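Local coordinates for protein plastocyanin (Adiantum capillus-veneris, PDB 1KDJ) that carries electrons between the cytochrome b6-f complex and P700 of photosystem I, using a single bound copper ion, at residues V27-V32 / Y83-T88. Residues are numbered along the deposited sequence; the frame is centred on the assembly and turned at random.
With CU (copper (II) ion), chain B.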
# COMPACT_ATOMS: atom_id res chain seq x y z
N VAL A 27 8.90 1.48 -0.99
CA VAL A 27 8.16 1.04 0.17
C VAL A 27 7.91 -0.44 -0.12
O VAL A 27 7.32 -0.78 -1.15
CB VAL A 27 6.86 1.79 0.29
CG1 VAL A 27 6.13 1.37 1.56
CG2 VAL A 27 7.14 3.28 0.40
N GLU A 28 8.46 -1.34 0.70
CA GLU A 28 8.28 -2.76 0.51
C GLU A 28 7.21 -3.21 1.49
O GLU A 28 7.35 -3.02 2.70
CB GLU A 28 9.55 -3.49 0.79
CG GLU A 28 9.49 -4.93 0.31
CD GLU A 28 10.68 -5.74 0.80
OE1 GLU A 28 11.83 -5.34 0.53
OE2 GLU A 28 10.47 -6.77 1.46
N PHE A 29 6.11 -3.74 0.99
CA PHE A 29 5.02 -4.26 1.81
C PHE A 29 5.25 -5.77 1.89
O PHE A 29 5.54 -6.40 0.88
CB PHE A 29 3.71 -3.96 1.14
CG PHE A 29 3.34 -2.50 1.04
CD1 PHE A 29 2.63 -1.90 2.06
CD2 PHE A 29 3.65 -1.79 -0.10
CE1 PHE A 29 2.22 -0.59 1.98
CE2 PHE A 29 3.25 -0.47 -0.16
CZ PHE A 29 2.54 0.14 0.85
N THR A 30 5.23 -6.37 3.07
CA THR A 30 5.51 -7.78 3.25
C THR A 30 4.39 -8.37 4.08
O THR A 30 3.99 -7.83 5.12
CB THR A 30 6.80 -8.04 3.99
OG1 THR A 30 7.82 -7.37 3.25
CG2 THR A 30 7.13 -9.52 4.10
N LEU A 31 3.84 -9.45 3.56
CA LEU A 31 2.74 -10.15 4.20
C LEU A 31 3.21 -10.85 5.48
O LEU A 31 4.24 -11.53 5.46
CB LEU A 31 2.15 -11.21 3.25
CG LEU A 31 1.01 -12.01 3.83
CD1 LEU A 31 -0.24 -11.18 3.90
CD2 LEU A 31 0.82 -13.23 2.98
N VAL A 32 2.48 -10.69 6.58
CA VAL A 32 2.75 -11.47 7.77
C VAL A 32 1.44 -12.26 8.04
O VAL A 32 0.35 -11.70 8.01
CB VAL A 32 3.10 -10.53 8.97
CG1 VAL A 32 3.38 -11.39 10.21
CG2 VAL A 32 4.35 -9.71 8.67
N TYR A 83 -0.66 10.28 0.51
CA TYR A 83 -1.54 9.46 -0.32
C TYR A 83 -2.09 8.37 0.58
O TYR A 83 -1.32 7.92 1.44
CB TYR A 83 -0.74 8.85 -1.44
CG TYR A 83 -0.01 9.89 -2.27
CD1 TYR A 83 -0.72 10.66 -3.17
CD2 TYR A 83 1.36 10.05 -2.10
CE1 TYR A 83 -0.05 11.61 -3.91
CE2 TYR A 83 2.03 10.99 -2.84
CZ TYR A 83 1.32 11.76 -3.73
OH TYR A 83 2.00 12.70 -4.49
N THR A 84 -3.36 7.98 0.45
CA THR A 84 -3.95 6.86 1.19
C THR A 84 -3.85 5.58 0.37
O THR A 84 -3.91 5.60 -0.87
CB THR A 84 -5.40 7.18 1.49
OG1 THR A 84 -5.36 8.26 2.40
CG2 THR A 84 -6.17 6.03 2.15
N PHE A 85 -3.59 4.45 1.03
CA PHE A 85 -3.64 3.15 0.38
C PHE A 85 -4.54 2.27 1.24
O PHE A 85 -4.76 2.52 2.44
CB PHE A 85 -2.24 2.52 0.22
CG PHE A 85 -1.38 2.38 1.46
CD1 PHE A 85 -1.48 1.24 2.24
CD2 PHE A 85 -0.51 3.39 1.83
CE1 PHE A 85 -0.72 1.12 3.38
CE2 PHE A 85 0.24 3.26 2.98
CZ PHE A 85 0.14 2.12 3.77
N TYR A 86 -5.10 1.24 0.61
CA TYR A 86 -6.04 0.36 1.28
C TYR A 86 -5.90 -1.05 0.76
O TYR A 86 -5.20 -1.29 -0.23
CB TYR A 86 -7.48 0.88 1.10
CG TYR A 86 -7.96 0.91 -0.34
CD1 TYR A 86 -8.57 -0.22 -0.87
CD2 TYR A 86 -7.79 2.06 -1.10
CE1 TYR A 86 -9.01 -0.21 -2.18
CE2 TYR A 86 -8.25 2.07 -2.41
CZ TYR A 86 -8.85 0.94 -2.93
OH TYR A 86 -9.28 0.93 -4.23
N CYS A 87 -6.49 -2.00 1.50
CA CYS A 87 -6.47 -3.39 1.07
C CYS A 87 -7.82 -3.64 0.41
O CYS A 87 -8.79 -3.36 1.11
CB CYS A 87 -6.31 -4.31 2.28
SG CYS A 87 -6.55 -6.04 1.82
N THR A 88 -7.97 -4.18 -0.79
CA THR A 88 -9.28 -4.43 -1.37
C THR A 88 -10.22 -5.38 -0.59
O THR A 88 -11.27 -4.90 -0.20
CB THR A 88 -9.03 -4.93 -2.80
OG1 THR A 88 -8.24 -3.92 -3.45
CG2 THR A 88 -10.34 -5.26 -3.53
CU CU B . -6.56 -7.16 3.77
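Cys87 SG binds the copper ion at 2.2 Å, just beyond the end of strand 81-86, and the same sulfur also takes part in a hydrogen bond. With SG anti to the backbone N (chi1 170°), the thiolate reaches the metal, whose site is completed by His37, His90 and Met95. Two residues before Cys87, on strand 81-86, Phe85 turns its side chain into the protein interior and meets Phe29 of strand 27-31, which comes from the opposite direction. The rings form a T-shaped (edge-to-face) pair: their centroids lie 5.2 Å apart and their planes are inclined at 74°. Phe29 supplies the edge and Phe85 the face. The closest approach is 3.7 Å, between Phe29 CE1 and Phe85 CE1, while Phe29 CZ stands 4.1 Å above the plane of the Phe85 ring, over its centre.

The alpha carbons of Phe29 and Phe85 are 11.5 Å apart, and no hydrogen bond crosses between segments 27-32 and 83-88; the two rings alone span the gap. With chi1 at 54°, CG of Phe85 sits in the cleft flanked by its own N and C, and the ring is presented face-on to the edge of Phe29. Against one face of the Phe29 ring sits Val27 CG1, 3.7 Å from the plane and displaced toward the rim, and Val3, Val5 and Ile39 also touch the Phe29 side chain. Phe85 makes a second edge-to-face pair with Phe14. Strands 27-31 and 81-86 belong to different sheets, and the ring pair, both residues buried near the centre of the chain, joins them across the interior. This apolar core beside a cysteine-ligated copper is characteristic of the cupredoxin beta-sandwich of plastocyanin, with its type 1 (blue) copper site at one end.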